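Local coordinates for protein acyl-coenzyme A oxidase acox-1.2 (Caenorhabditis elegans, PDB 5K3J) that catalyses the FAD-dependent desaturation of ascaroside-CoA side chains, the first step of peroxisomal beta-oxidation in pheromone production, at residues 75-80 and 98-103; 115-120 and 290-295; 300-305 and 351-356. One frame throughout, in Å; residues are numbered along the deposited sequence.

Interaction 1: residues 75-80 and 98-103; sequences RKISIL and HLHREV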
loop_
_atom_site.group_PDB
_atom_site.type_symbol
_atom_site.label_atom_id
_atom_site.label_comp_id
_atom_site.label_asym_id
_atom_site.label_seq_id
_atom_site.Cartn_x
_atom_site.Cartn_y
_atom_site.Cartn_z
ATOM N N ARG A 75 23.145 -8.156 -15.221
ATOM C CA ARG A 75 24.151 -9.169 -14.920
ATOM C C ARG A 75 23.500 -10.550 -14.899
ATOM O O ARG A 75 23.943 -11.464 -15.596
ATOM C CB ARG A 75 24.837 -8.898 -13.575
ATOM C CG ARG A 75 25.898 -9.941 -13.209
ATOM C CD ARG A 75 26.404 -9.774 -11.786
ATOM N NE ARG A 75 25.495 -10.356 -10.804
ATOM C CZ ARG A 75 25.488 -11.642 -10.475
ATOM N NH1 ARG A 75 26.331 -12.485 -11.054
ATOM N NH2 ARG A 75 24.635 -12.088 -9.566
ATOM N N LYS A 76 22.427 -10.682 -14.122
ATOM C CA LYS A 76 21.812 -11.976 -13.872
ATOM C C LYS A 76 21.085 -12.521 -15.101
ATOM O O LYS A 76 21.028 -13.733 -15.294
ATOM C CB LYS A 76 20.853 -11.875 -12.688
ATOM C CG LYS A 76 20.701 -13.177 -11.915
ATOM C CD LYS A 76 21.852 -13.387 -10.938
ATOM C CE LYS A 76 21.568 -12.780 -9.574
ATOM N NZ LYS A 76 20.431 -13.481 -8.932
ATOM N N ILE A 77 20.545 -11.637 -15.940
ATOM C CA ILE A 77 19.784 -12.073 -17.117
ATOM C C ILE A 77 20.707 -12.554 -18.240
ATOM O O ILE A 77 20.326 -13.408 -19.047
ATOM C CB ILE A 77 18.862 -10.945 -17.658
ATOM C CG1 ILE A 77 17.714 -11.526 -18.487
ATOM C CG2 ILE A 77 19.650 -9.931 -18.466
ATOM C CD1 ILE A 77 16.875 -12.537 -17.730
ATOM N N SER A 78 21.925 -12.021 -18.282
ATOM C CA SER A 78 22.884 -12.420 -19.301
ATOM C C SER A 78 23.516 -13.750 -18.930
ATOM O O SER A 78 23.815 -14.568 -19.796
ATOM C CB SER A 78 23.964 -11.351 -19.486
ATOM O OG SER A 78 24.845 -11.312 -18.376
ATOM N N ILE A 79 23.723 -13.960 -17.635
ATOM C CA ILE A 79 24.238 -15.233 -17.145
ATOM C C ILE A 79 23.170 -16.314 -17.290
ATOM O O ILE A 79 23.440 -17.407 -17.793
ATOM C CB ILE A 79 24.675 -15.149 -15.671
ATOM C CG1 ILE A 79 25.736 -14.067 -15.486
ATOM C CG2 ILE A 79 25.206 -16.492 -15.202
ATOM C CD1 ILE A 79 26.107 -13.828 -14.047
ATOM N N LEU A 80 21.957 -15.991 -16.849
ATOM C CA LEU A 80 20.830 -16.915 -16.905
ATOM C C LEU A 80 20.539 -17.369 -18.330
ATOM O O LEU A 80 20.178 -18.522 -18.561
ATOM C CB LEU A 80 19.589 -16.260 -16.302
ATOM C CG LEU A 80 18.337 -17.116 -16.157
ATOM C CD1 LEU A 80 18.613 -18.273 -15.207
ATOM C CD2 LEU A 80 17.160 -16.278 -15.675
ATOM N N HIS A 98 9.164 -19.842 -13.733
ATOM C CA HIS A 98 9.719 -20.297 -12.462
ATOM C C HIS A 98 11.189 -19.917 -12.361
ATOM O O HIS A 98 11.645 -19.433 -11.326
ATOM C CB HIS A 98 9.572 -21.808 -12.293
ATOM C CG HIS A 98 10.319 -22.350 -11.114
ATOM N ND1 HIS A 98 9.823 -22.303 -9.828
ATOM C CD2 HIS A 98 11.541 -22.928 -11.024
ATOM C CE1 HIS A 98 10.699 -22.841 -9.000
ATOM N NE2 HIS A 98 11.751 -23.229 -9.699
ATOM N N LEU A 99 11.924 -20.136 -13.446
ATOM C CA LEU A 99 13.354 -19.864 -13.467
ATOM C C LEU A 99 13.659 -18.381 -13.253
ATOM O O LEU A 99 14.585 -18.031 -12.522
ATOM C CB LEU A 99 13.963 -20.342 -14.785
ATOM C CG LEU A 99 15.473 -20.166 -14.896
ATOM C CD1 LEU A 99 16.158 -20.958 -13.807
ATOM C CD2 LEU A 99 15.973 -20.593 -16.266
ATOM N N HIS A 100 12.872 -17.511 -13.879
ATOM C CA HIS A 100 13.117 -16.078 -13.793
ATOM C C HIS A 100 12.578 -15.489 -12.491
ATOM O O HIS A 100 13.220 -14.629 -11.888
ATOM C CB HIS A 100 12.508 -15.363 -15.000
ATOM C CG HIS A 100 13.266 -15.586 -16.272
ATOM N ND1 HIS A 100 13.096 -16.708 -17.056
ATOM C CD2 HIS A 100 14.211 -14.839 -16.889
ATOM C CE1 HIS A 100 13.899 -16.639 -18.102
ATOM N NE2 HIS A 100 14.585 -15.512 -18.026
ATOM N N ARG A 101 11.409 -15.953 -12.053
ATOM C CA ARG A 101 10.847 -15.487 -10.786
ATOM C C ARG A 101 11.772 -15.838 -9.627
ATOM O O ARG A 101 11.815 -15.128 -8.625
ATOM C CB ARG A 101 9.462 -16.086 -10.528
ATOM C CG ARG A 101 8.312 -15.427 -11.281
ATOM C CD ARG A 101 7.003 -16.146 -10.972
ATOM N NE ARG A 101 5.866 -15.629 -11.727
ATOM C CZ ARG A 101 4.812 -16.365 -12.060
ATOM N NH1 ARG A 101 4.771 -17.646 -11.715
ATOM N NH2 ARG A 101 3.808 -15.833 -12.747
ATOM N N GLU A 102 12.507 -16.937 -9.767
ATOM C CA GLU A 102 13.426 -17.359 -8.721
ATOM C C GLU A 102 14.795 -16.717 -8.864
ATOM O O GLU A 102 15.253 -16.031 -7.955
ATOM C CB GLU A 102 13.579 -18.880 -8.704
ATOM C CG GLU A 102 14.662 -19.346 -7.740
ATOM C CD GLU A 102 14.638 -20.845 -7.509
ATOM O OE1 GLU A 102 15.620 -21.526 -7.877
ATOM O OE2 GLU A 102 13.639 -21.348 -6.951
ATOM N N VAL A 103 15.450 -16.949 -9.996
ATOM C CA VAL A 103 16.802 -16.435 -10.207
ATOM C C VAL A 103 16.819 -14.909 -10.286
ATOM O O VAL A 103 17.489 -14.247 -9.492
ATOM C CB VAL A 103 17.436 -17.002 -11.487
ATOM C CG1 VAL A 103 18.814 -16.402 -11.705
ATOM C CG2 VAL A 103 17.521 -18.509 -11.402
#
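The imidazole of H100 offers one face to the CD2 methyl of L80, which stands 3.7 Å from the ring centroid and 24° off its normal, a CH-pi contact shifted toward the CD2-NE2 rim. At the edge, in the ring plane, lies the tip of I77, its CD1 3.6 Å from H100 CD2. ND1, on another side of the ring, is hydrogen-bonded to S96 O, a turn earlier, which fixes the ring's rotation; histidine suits the place by joining a flat surface for methyls to a polar atom for the backbone.

The other branch of L80 works separately. Its CD1 meets L99 CD2 tip to tip at 3.7 Å and also touches V103 CG2 at 4.0 Å, so one forked leucine touches L99, V103 and H100. K76 shows the double character of lysine: its CG rests 3.7 Å from V103 CG1, and the chain then bends so that NZ donates to V103 O at 3.1 Å, from above the carbonyl plane. Buried as it is, this ammonium is also gripped by L55 O and the carboxylate of D57, while V103 O takes a second donor from R616.

Segments 75-80 and 98-103, on helices 66-82 and 93-103, thus run obliquely antiparallel at 142°, an apolar interface that also buries one charged amino group and belongs to the helical N-terminal domain of the acyl-CoA oxidase fold.

Interaction 2: residues 115-120 and 290-295; sequences DALFIP and VKIRSQ. With 6QA (~{S}-[2-[3-[[(2~{R})-4-[[[(2~{R},3~{S},4~{R},5~{R})-5-(6-aminopurin-9-yl)-4-oxidanyl-3-phosphonooxy-oxolan-2-yl]methoxy-oxidanyl-phosphoryl]oxy-oxidanyl-phosphoryl]oxy-3,3-dimethyl-2-oxidanyl-butanoyl]amino]propanoylamino]ethyl] 5-[(2~{R},3~{R},5~{R},6~{S})-6-methyl-3,5-bis(oxidanyl)oxan-2-yl]oxypentanethioate), chain E.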
loop_
_atom_site.group_PDB
_atom_site.type_symbol
_atom_site.label_atom_id
_atom_site.label_comp_id
_atom_site.label_asym_id
_atom_site.label_seq_id
_atom_site.Cartn_x
_atom_site.Cartn_y
_atom_site.Cartn_z
ATOM N N ASP A 115 9.435 -10.617 -23.067
ATOM C CA ASP A 115 8.742 -11.894 -22.955
ATOM C C ASP A 115 7.259 -11.698 -22.673
ATOM O O ASP A 115 6.423 -12.487 -23.107
ATOM C CB ASP A 115 9.357 -12.747 -21.843
ATOM C CG ASP A 115 10.722 -13.288 -22.208
ATOM O OD1 ASP A 115 10.992 -13.447 -23.418
ATOM O OD2 ASP A 115 11.522 -13.567 -21.288
ATOM N N ALA A 116 6.945 -10.646 -21.926
ATOM C CA ALA A 116 5.581 -10.413 -21.464
ATOM C C ALA A 116 4.632 -10.005 -22.592
ATOM O O ALA A 116 3.483 -10.446 -22.624
ATOM C CB ALA A 116 5.573 -9.357 -20.368
ATOM N N LEU A 117 5.101 -9.160 -23.507
ATOM C CA LEU A 117 4.222 -8.611 -24.538
ATOM C C LEU A 117 4.849 -8.539 -25.925
ATOM O O LEU A 117 4.163 -8.750 -26.923
ATOM C CB LEU A 117 3.744 -7.219 -24.126
ATOM C CG LEU A 117 2.661 -7.209 -23.046
ATOM C CD1 LEU A 117 2.696 -5.914 -22.263
ATOM C CD2 LEU A 117 1.287 -7.431 -23.667
ATOM N N PHE A 118 6.142 -8.236 -25.993
ATOM C CA PHE A 118 6.814 -8.119 -27.285
ATOM C C PHE A 118 6.703 -9.413 -28.085
ATOM O O PHE A 118 6.243 -9.402 -29.227
ATOM C CB PHE A 118 8.282 -7.747 -27.109
ATOM C CG PHE A 118 9.006 -7.530 -28.407
ATOM C CD1 PHE A 118 8.727 -6.426 -29.198
ATOM C CD2 PHE A 118 9.967 -8.425 -28.834
ATOM C CE1 PHE A 118 9.391 -6.225 -30.393
ATOM C CE2 PHE A 118 10.635 -8.226 -30.023
ATOM C CZ PHE A 118 10.350 -7.129 -30.802
ATOM N N ILE A 119 7.116 -10.524 -27.480
ATOM C CA ILE A 119 7.006 -11.835 -28.115
ATOM C C ILE A 119 5.542 -12.279 -28.296
ATOM O O ILE A 119 5.180 -12.758 -29.372
ATOM C CB ILE A 119 7.790 -12.911 -27.321
ATOM C CG1 ILE A 119 9.298 -12.735 -27.507
ATOM C CG2 ILE A 119 7.377 -14.310 -27.740
ATOM C CD1 ILE A 119 10.114 -13.851 -26.897
ATOM N N PRO A 120 4.693 -12.130 -27.255
ATOM C CA PRO A 120 3.299 -12.541 -27.463
ATOM C C PRO A 120 2.535 -11.714 -28.501
ATOM O O PRO A 120 1.552 -12.217 -29.042
ATOM C CB PRO A 120 2.676 -12.363 -26.076
ATOM C CG PRO A 120 3.806 -12.520 -25.141
ATOM C CD PRO A 120 4.964 -11.876 -25.828
ATOM N N VAL A 290 -4.979 -8.886 -23.311
ATOM C CA VAL A 290 -5.844 -9.907 -22.731
ATOM C C VAL A 290 -5.028 -11.086 -22.207
ATOM O O VAL A 290 -5.418 -11.731 -21.236
ATOM C CB VAL A 290 -6.899 -10.387 -23.763
ATOM C CG1 VAL A 290 -7.728 -11.551 -23.219
ATOM C CG2 VAL A 290 -7.804 -9.234 -24.153
ATOM N N LYS A 291 -3.885 -11.355 -22.829
ATOM C CA LYS A 291 -3.019 -12.423 -22.340
ATOM C C LYS A 291 -2.534 -12.099 -20.931
ATOM O O LYS A 291 -2.543 -12.960 -20.048
ATOM C CB LYS A 291 -1.819 -12.648 -23.260
ATOM C CG LYS A 291 -0.991 -13.852 -22.841
ATOM C CD LYS A 291 0.350 -13.889 -23.536
ATOM C CE LYS A 291 1.467 -14.128 -22.531
ATOM N NZ LYS A 291 1.214 -15.322 -21.674
ATOM N N ILE A 292 -2.121 -10.851 -20.728
ATOM C CA ILE A 292 -1.668 -10.387 -19.422
ATOM C C ILE A 292 -2.791 -10.473 -18.393
ATOM O O ILE A 292 -2.623 -11.080 -17.337
ATOM C CB ILE A 292 -1.151 -8.936 -19.478
ATOM C CG1 ILE A 292 0.063 -8.831 -20.406
ATOM C CG2 ILE A 292 -0.813 -8.439 -18.077
ATOM C CD1 ILE A 292 1.222 -9.720 -20.008
ATOM N N ARG A 293 -3.933 -9.868 -18.717
ATOM C CA ARG A 293 -5.088 -9.829 -17.818
ATOM C C ARG A 293 -5.564 -11.220 -17.419
ATOM O O ARG A 293 -5.909 -11.461 -16.261
ATOM C CB ARG A 293 -6.244 -9.067 -18.467
ATOM C CG ARG A 293 -6.013 -7.575 -18.635
ATOM C CD ARG A 293 -7.113 -6.957 -19.489
ATOM N NE ARG A 293 -6.909 -5.529 -19.702
ATOM C CZ ARG A 293 -7.311 -4.869 -20.783
ATOM N NH1 ARG A 293 -7.937 -5.506 -21.763
ATOM N NH2 ARG A 293 -7.082 -3.570 -20.885
ATOM N N SER A 294 -5.596 -12.129 -18.387
ATOM C CA SER A 294 -5.959 -13.512 -18.120
ATOM C C SER A 294 -4.951 -14.159 -17.175
ATOM O O SER A 294 -5.304 -14.999 -16.349
ATOM C CB SER A 294 -6.044 -14.308 -19.427
ATOM O OG SER A 294 -4.814 -14.264 -20.135
ATOM N N GLN A 295 -3.698 -13.733 -17.285
ATOM C CA GLN A 295 -2.599 -14.382 -16.581
ATOM C C GLN A 295 -2.407 -13.903 -15.137
ATOM O O GLN A 295 -1.912 -14.651 -14.297
ATOM C CB GLN A 295 -1.306 -14.184 -17.388
ATOM C CG GLN A 295 -0.037 -14.704 -16.740
ATOM C CD GLN A 295 0.791 -13.594 -16.122
ATOM O OE1 GLN A 295 0.323 -12.465 -15.972
ATOM N NE2 GLN A 295 2.033 -13.908 -15.768
HETATM P P26 6QA E . -11.015 1.839 -27.059
HETATM P P29 6QA E . -13.748 1.829 -28.337
HETATM P P50 6QA E . -19.315 -1.555 -25.728
HETATM O O01 6QA E . 2.972 -8.462 -14.130
HETATM C C02 6QA E . 3.024 -8.421 -15.573
HETATM C C03 6QA E . 3.623 -7.032 -15.849
HETATM O O04 6QA E . 3.490 -6.675 -17.147
HETATM C C05 6QA E . 2.235 -6.205 -17.524
HETATM C C06 6QA E . 2.412 -4.761 -18.072
HETATM C C07 6QA E . 1.340 -4.541 -19.164
HETATM C C08 6QA E . 1.821 -3.443 -20.110
HETATM C C09 6QA E . 0.865 -2.325 -20.154
HETATM S S10 6QA E . 0.364 -1.839 -21.885
HETATM C C11 6QA E . -1.431 -1.761 -22.138
HETATM C C12 6QA E . -2.267 -1.710 -20.894
HETATM N N13 6QA E . -3.178 -0.636 -21.032
HETATM C C14 6QA E . -4.609 -0.859 -21.082
HETATM C C15 6QA E . -5.591 0.358 -21.221
HETATM C C16 6QA E . -6.450 0.124 -22.509
HETATM N N17 6QA E . -7.881 0.386 -22.263
HETATM C C18 6QA E . -8.722 0.727 -23.419
HETATM C C19 6QA E . -10.208 1.001 -23.199
HETATM O O20 6QA E . -10.474 1.030 -21.815
HETATM C C21 6QA E . -11.095 -0.087 -23.868
HETATM C C22 6QA E . -12.571 0.472 -23.660
HETATM C C23 6QA E . -10.830 -1.464 -23.176
HETATM C C24 6QA E . -10.880 -0.285 -25.365
HETATM O O25 6QA E . -11.687 0.613 -26.154
HETATM O O27 6QA E . -10.286 2.886 -26.203
HETATM O O28 6QA E . -12.318 2.558 -27.895
HETATM O O30 6QA E . -13.719 1.669 -29.860
HETATM O O31 6QA E . -13.903 0.367 -27.521
HETATM C C32 6QA E . -14.997 0.080 -26.735
HETATM C C33 6QA E . -15.908 -0.929 -27.552
HETATM O O34 6QA E . -15.197 -1.819 -28.129
HETATM C C35 6QA E . -15.506 -3.278 -27.480
HETATM N N36 6QA E . -14.234 -3.874 -27.038
HETATM C C37 6QA E . -13.262 -3.245 -26.372
HETATM N N38 6QA E . -12.237 -4.063 -26.132
HETATM C C39 6QA E . -12.546 -5.280 -26.667
HETATM C C40 6QA E . -13.809 -5.165 -27.251
HETATM N N41 6QA E . -14.357 -6.247 -27.866
HETATM C C42 6QA E . -13.691 -7.402 -27.902
HETATM N N43 6QA E . -12.467 -7.549 -27.353
HETATM C C44 6QA E . -11.868 -6.530 -26.738
HETATM N N45 6QA E . -10.537 -6.690 -26.142
HETATM C C46 6QA E . -16.347 -3.113 -26.506
HETATM O O47 6QA E . -17.529 -4.019 -26.675
HETATM C C48 6QA E . -16.816 -1.661 -26.546
HETATM O O49 6QA E . -18.144 -1.559 -26.942
HETATM O O51 6QA E . -20.012 -0.227 -25.734
HETATM O O52 6QA E . -18.653 -1.795 -24.361
HETATM O O53 6QA E . -20.290 -2.674 -25.971
HETATM O O54 6QA E . -14.899 2.723 -27.946
HETATM O O55 6QA E . -10.044 1.262 -28.072
HETATM O O56 6QA E . -8.239 0.804 -24.510
HETATM O O57 6QA E . -5.068 -1.951 -21.027
HETATM O O58 6QA E . 0.517 -1.821 -19.093
HETATM O O59 6QA E . 5.041 -6.999 -15.533
HETATM C C60 6QA E . 5.783 -7.998 -16.241
HETATM C C61 6QA E . 7.215 -7.725 -15.837
HETATM C C62 6QA E . 5.264 -9.419 -15.897
HETATM C C63 6QA E . 3.816 -9.544 -16.113
HETATM O O64 6QA E . 5.942 -10.399 -16.760
#
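With chi1 at -76°, L117 holds CG anti to its carbonyl carbon, and the fork beyond turns one methyl to the opposing helix and the other to the bound ascaroside-CoA. I292 has the same first torsion, chi1 -62°, with CG1 directed at helix 112-125 and CG2 anti to the backbone N. The two side chains cross at about a right angle, L117 CD2 3.8 Å from I292 CG1, and the tip of the isoleucine, CD1, comes 3.5 Å from A116 O.

Both residues also line the substrate pocket. L117 CD1 lies 3.4 Å from C08 of the ligand and also touches C07, the alpha and beta carbons between which the double bond is made, while I292 CG2 lies 3.8 Å from C05 farther along the chain. A116 CB, small enough to leave room for the sugar, is 3.8 Å from its hydroxyl oxygen O64. The two segments, 115-120 and 290-295, meet at 141°, and their helices join the N-terminal domain to the C-alpha1 domain; the acyl chain runs beside the seam, as in the acyl-CoA dehydrogenase fold.

R293 stretches from CG to NE and brings NH2 2.6 Å from the pantetheine carbonyl oxygen O57, which lies oblique to the guanidinium; its charge would probably polarise that carbonyl. R293 NE is hydrogen-bonded to the backbone O of A432, a residue changed in this structure, at the position predicted to hold the proton acceptor. The ligand is also hydrogen-bonded to A432 N and to the side chains of Y286, Y431, E299 and K283.

One turn beyond A116 on helix 112-125, the P120 ring is crossed by the methylenes of K291, CD 3.8 Å from P120 CB: a rigid, apolar ring suits an aliphatic stem, whose NZ goes on to a salt bridge with E93.

Interaction 3: residues 300-305 and 351-356; sequences QGLFLA and AFIFTG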
loop_
_atom_site.group_PDB
_atom_site.type_symbol
_atom_site.label_atom_id
_atom_site.label_comp_id
_atom_site.label_asym_id
_atom_site.label_seq_id
_atom_site.Cartn_x
_atom_site.Cartn_y
_atom_site.Cartn_z
ATOM N N GLN A 300 -1.024 -12.684 -9.518
ATOM C CA GLN A 300 -1.405 -11.952 -8.319
ATOM C C GLN A 300 -1.952 -12.928 -7.290
ATOM O O GLN A 300 -2.359 -12.532 -6.200
ATOM C CB GLN A 300 -2.428 -10.856 -8.637
ATOM C CG GLN A 300 -1.956 -9.771 -9.578
ATOM C CD GLN A 300 -1.298 -8.619 -8.858
ATOM O OE1 GLN A 300 -1.571 -8.366 -7.688
ATOM N NE2 GLN A 300 -0.425 -7.909 -9.559
ATOM N N GLY A 301 -1.935 -14.210 -7.636
ATOM C CA GLY A 301 -2.197 -15.260 -6.676
ATOM C C GLY A 301 -0.901 -15.721 -6.031
ATOM O O GLY A 301 -0.888 -16.127 -4.868
ATOM N N LEU A 302 0.202 -15.618 -6.772
ATOM C CA LEU A 302 1.495 -16.123 -6.306
ATOM C C LEU A 302 2.290 -15.108 -5.471
ATOM O O LEU A 302 2.888 -15.489 -4.465
ATOM C CB LEU A 302 2.335 -16.596 -7.496
ATOM C CG LEU A 302 1.846 -17.904 -8.126
ATOM C CD1 LEU A 302 2.564 -18.216 -9.433
ATOM C CD2 LEU A 302 2.012 -19.055 -7.142
ATOM N N PHE A 303 2.308 -13.840 -5.884
ATOM C CA PHE A 303 2.858 -12.760 -5.058
ATOM C C PHE A 303 2.288 -12.821 -3.642
ATOM O O PHE A 303 3.012 -12.719 -2.653
ATOM C CB PHE A 303 2.517 -11.393 -5.647
ATOM C CG PHE A 303 3.273 -11.039 -6.891
ATOM C CD1 PHE A 303 4.640 -11.244 -6.996
ATOM C CD2 PHE A 303 2.603 -10.463 -7.959
ATOM C CE1 PHE A 303 5.316 -10.883 -8.155
ATOM C CE2 PHE A 303 3.270 -10.106 -9.114
ATOM C CZ PHE A 303 4.632 -10.318 -9.210
ATOM N N LEU A 304 0.968 -12.963 -3.575
ATOM C CA LEU A 304 0.230 -12.999 -2.321
ATOM C C LEU A 304 0.637 -14.213 -1.506
ATOM O O LEU A 304 0.802 -14.123 -0.291
ATOM C CB LEU A 304 -1.276 -13.021 -2.588
ATOM C CG LEU A 304 -2.212 -12.958 -1.386
ATOM C CD1 LEU A 304 -1.771 -11.849 -0.457
ATOM C CD2 LEU A 304 -3.641 -12.731 -1.852
ATOM N N ALA A 305 0.798 -15.350 -2.173
ATOM C CA ALA A 305 1.299 -16.541 -1.508
ATOM C C ALA A 305 2.699 -16.281 -0.958
ATOM O O ALA A 305 3.026 -16.690 0.154
ATOM C CB ALA A 305 1.304 -17.712 -2.466
ATOM N N ALA A 351 -7.542 -19.530 -4.273
ATOM C CA ALA A 351 -8.721 -19.277 -5.094
ATOM C C ALA A 351 -8.359 -18.535 -6.376
ATOM O O ALA A 351 -8.871 -18.855 -7.450
ATOM C CB ALA A 351 -9.759 -18.492 -4.307
ATOM N N PHE A 352 -7.473 -17.550 -6.259
ATOM C CA PHE A 352 -7.055 -16.760 -7.415
ATOM C C PHE A 352 -6.302 -17.621 -8.426
ATOM O O PHE A 352 -6.537 -17.532 -9.630
ATOM C CB PHE A 352 -6.167 -15.578 -6.997
ATOM C CG PHE A 352 -6.871 -14.541 -6.165
ATOM C CD1 PHE A 352 -8.248 -14.555 -6.026
ATOM C CD2 PHE A 352 -6.149 -13.546 -5.523
ATOM C CE1 PHE A 352 -8.891 -13.606 -5.261
ATOM C CE2 PHE A 352 -6.786 -12.594 -4.756
ATOM C CZ PHE A 352 -8.159 -12.624 -4.625
ATOM N N ILE A 353 -5.393 -18.452 -7.921
ATOM C CA ILE A 353 -4.531 -19.276 -8.765
ATOM C C ILE A 353 -5.337 -20.281 -9.586
ATOM O O ILE A 353 -5.079 -20.470 -10.778
ATOM C CB ILE A 353 -3.476 -20.015 -7.913
ATOM C CG1 ILE A 353 -2.381 -19.037 -7.483
ATOM C CG2 ILE A 353 -2.864 -21.183 -8.678
ATOM C CD1 ILE A 353 -1.456 -19.585 -6.421
ATOM N N PHE A 354 -6.325 -20.906 -8.953
ATOM C CA PHE A 354 -7.195 -21.852 -9.646
ATOM C C PHE A 354 -8.078 -21.120 -10.647
ATOM O O PHE A 354 -8.380 -21.637 -11.723
ATOM C CB PHE A 354 -8.054 -22.628 -8.647
ATOM C CG PHE A 354 -7.254 -23.447 -7.676
ATOM C CD1 PHE A 354 -6.069 -24.039 -8.070
ATOM C CD2 PHE A 354 -7.680 -23.616 -6.368
ATOM C CE1 PHE A 354 -5.326 -24.786 -7.186
ATOM C CE2 PHE A 354 -6.939 -24.365 -5.476
ATOM C CZ PHE A 354 -5.759 -24.950 -5.887
ATOM N N THR A 355 -8.490 -19.914 -10.279
ATOM C CA THR A 355 -9.221 -19.042 -11.184
ATOM C C THR A 355 -8.313 -18.653 -12.345
ATOM O O THR A 355 -8.769 -18.462 -13.474
ATOM C CB THR A 355 -9.734 -17.781 -10.453
ATOM O OG1 THR A 355 -10.536 -18.170 -9.331
ATOM C CG2 THR A 355 -10.563 -16.906 -11.380
ATOM N N GLY A 356 -7.019 -18.550 -12.055
ATOM C CA GLY A 356 -6.027 -18.218 -13.059
ATOM C C GLY A 356 -5.823 -19.318 -14.085
ATOM O O GLY A 356 -5.639 -19.035 -15.268
#
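I353 and G301 form the centre of this contact, their CA atoms only 5.1 Å apart. I353 CG1 rests 3.9 Å from G301 CA, directly against the bare backbone, and CD1 continues past it to lie 3.8 Å from G301 O. A CB built on G301 would fall 2.7 Å from I353 CG1, so the absence of a side chain is what admits the isoleucine at this depth. CD1 also meets L302 CD2 at 3.6 Å, where the two branched chains cross at about a right angle. An alanine here in place of I353 would lack CG1, CG2 and CD1, and so the contact with L302 CD2, and would probably loosen the packing against G301.

Beside it F352 sets its CB 4.0 Å from G301 CA and turns the edge of its ring to the backbone: F352 CD2 is 4.0 Å from Q300 O, near the ring plane. L304 adds an apolar methyl by CE2 of the same ring. The CB atoms of F352 and I353 both point toward 300-305, and CG of F352 and CG1 of I353 lie anti to the carbonyl carbon. The backbone of 300-305 is itself kinked, as the N atoms of G301 and L304 lack bonds to the preceding turn, and Q300 O accepts from T396 OG1.

The axes of 300-305 and 351-356 come within 8.4 Å at 155°, so helices 287-315 and 343-363 pack closely here, almost antiparallel, in the helical C-alpha1 domain. Helix 379-405 lies against Q300, L304 and F352, and F608, in a loop, touches I353. On other sides, helix 520-543 packs on A351, F354 and T355, and helix 418-426 on F303.

Overall arrangement
From the N terminus, interaction 1 closes first, a short loop of 17 residues that pairs two helices of the N-terminal domain. Helix 112-125, the next long helix, then opens interaction 2, whose 169-residue loop carries the beta-strands of the middle domain before helix 287-315 returns to it, tying the N-terminal and C-alpha1 domains together. Interaction 3 starts farther along that same helix and closes a 45-residue loop inside the C-alpha1 domain. The three loops follow in series; none nests or crosses. In space they adjoin: R101 of 98-103 reaches Q295 of interaction 2 and L302 of interaction 3, so helix 287-315 links all three contacts.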